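Putative oxidoreductase (Mycobacterium avium, PDB 3QHA) probably catalyses NAD(P)-dependent oxidation of a hydroxy acid, as a Rossmann-fold member of the 3-hydroxyisobutyrate dehydrogenase family. Local coordinates at the interface of chains A and B. Numbering follows the deposited sequence. Chains: chain A/B, Putative oxidoreductase.

The interface of chains A and B. Residues chain A 195, 198-199, 212-213, 216; chain B 187, 227, 230.
B:Met230 inserts its side chain into the groove between two helices of chain A, touching A:Ala195 and A:Met199 on one wall and A:Leu212, A:Gly213 and A:Val216 on the other. With 86 Å² of its surface hidden by chain A, out of 202 Å² summed over both sides of the patch, it is the principal knob of this apolar contact.

The contacts of B:Met230 run in order along its side chain. Near its base, CB of B:Met230 lies 3.9 Å from CA of A:Gly213, a glycine position, which leaves the helix backbone itself as the surface met. Next, CG meets the A:Ala195 methyl, and SD lies 3.8 Å from CG2 of A:Val216, the two side chains crossing at about a right angle. The chain is extended through chi2 (175°) and then bends at chi3 (80°), which brings the terminal methyl between both walls: CE is 3.7 Å from CD2 of A:Leu212 and equally close to CG of A:Met199. A:Met199 itself bends at chi3, and its sulfur packs beside the CA and CG of B:Met230, so the two methionine side chains cross obliquely.

Aliphatic branches make the second group of contacts. B:Leu187 forks across the groove: CD1 faces the helix backbone at A:Ala195, 3.6 Å from its CA, while CD2 reaches CG1 of A:Val216 at 3.8 Å. CG1 of A:Val216, anti to the backbone N (chi1 169°), also presses on CA of B:Gly227. At 3.5 Å that pair is tighter than usual van der Waals contact, a snug fit against a backbone carbon that bears no side chain. A:Ala198 adds a more distant methyl facing B:Leu187.

Two-fold symmetry repeats the patch with the chains exchanged, within an interface that, as in related dehydrogenases, is plausibly the biological dimer contact. The groove is formed by helices 176-204 and 209-223 of chain A; B:Leu187 comes from the equivalent helix 176-204, and B:Met230 directly follows 3-10 helix 226-229, all in the helical C-terminal part that follows the Rossmann-type nucleotide-binding part.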
loop_
_atom_site.group_PDB
_atom_site.type_symbol
_atom_site.label_atom_id
_atom_site.label_comp_id
_atom_site.label_asym_id
_atom_site.label_seq_id
_atom_site.Cartn_x
_atom_site.Cartn_y
_atom_site.Cartn_z
ATOM N N ALA A 195 5.499 1.629 -8.080
ATOM C CA ALA A 195 6.071 2.764 -7.352
ATOM C C ALA A 195 7.279 3.358 -8.075
ATOM O O ALA A 195 7.389 4.575 -8.198
ATOM C CB ALA A 195 6.460 2.345 -5.927
ATOM N N ALA A 198 6.160 5.285 -11.003
ATOM C CA ALA A 198 5.650 6.591 -10.562
ATOM C C ALA A 198 6.787 7.585 -10.303
ATOM O O ALA A 198 6.659 8.779 -10.598
ATOM C CB ALA A 198 4.785 6.436 -9.316
ATOM N N MET A 199 7.896 7.079 -9.762
ATOM C CA MET A 199 9.074 7.893 -9.463
ATOM C C MET A 199 9.777 8.368 -10.739
ATOM O O MET A 199 10.261 9.501 -10.800
ATOM C CB MET A 199 10.062 7.106 -8.589
ATOM C CG MET A 199 9.554 6.789 -7.185
ATOM S SD MET A 199 10.506 5.503 -6.337
ATOM C CE MET A 199 12.056 6.346 -6.034
ATOM N N LEU A 212 6.999 13.056 -2.777
ATOM C CA LEU A 212 5.994 12.130 -3.308
ATOM C C LEU A 212 5.898 10.900 -2.413
ATOM O O LEU A 212 4.803 10.501 -2.016
ATOM C CB LEU A 212 6.337 11.713 -4.743
ATOM C CG LEU A 212 5.455 10.649 -5.410
ATOM C CD1 LEU A 212 4.012 11.111 -5.526
ATOM C CD2 LEU A 212 6.008 10.292 -6.778
ATOM N N GLY A 213 7.051 10.315 -2.094
ATOM C CA GLY A 213 7.121 9.164 -1.193
ATOM C C GLY A 213 6.440 9.408 0.146
ATOM O O GLY A 213 5.730 8.537 0.653
ATOM N N VAL A 216 2.592 9.369 -0.413
ATOM C CA VAL A 216 2.132 7.996 -0.613
ATOM C C VAL A 216 2.024 7.233 0.707
ATOM O O VAL A 216 0.990 6.626 0.999
ATOM C CB VAL A 216 3.078 7.223 -1.564
ATOM C CG1 VAL A 216 2.756 5.732 -1.553
ATOM C CG2 VAL A 216 2.996 7.792 -2.982
ATOM N N LEU B 187 0.060 5.337 -9.228
ATOM C CA LEU B 187 0.424 4.255 -8.310
ATOM C C LEU B 187 -0.791 3.649 -7.621
ATOM O O LEU B 187 -0.863 2.426 -7.471
ATOM C CB LEU B 187 1.416 4.738 -7.249
ATOM C CG LEU B 187 1.827 3.717 -6.176
ATOM C CD1 LEU B 187 2.555 2.531 -6.799
ATOM C CD2 LEU B 187 2.703 4.387 -5.127
ATOM N N GLY B 227 4.793 2.713 -0.867
ATOM C CA GLY B 227 5.560 3.904 -0.539
ATOM C C GLY B 227 6.878 3.620 0.156
ATOM O O GLY B 227 7.801 4.430 0.085
ATOM N N MET B 230 9.849 4.066 -1.948
ATOM C CA MET B 230 10.025 5.392 -2.541
ATOM C C MET B 230 10.857 6.264 -1.604
ATOM O O MET B 230 10.358 7.213 -0.995
ATOM C CB MET B 230 8.664 6.034 -2.836
ATOM C CG MET B 230 7.727 5.143 -3.647
ATOM S SD MET B 230 6.078 5.843 -3.880
ATOM C CE MET B 230 6.380 6.996 -5.213
#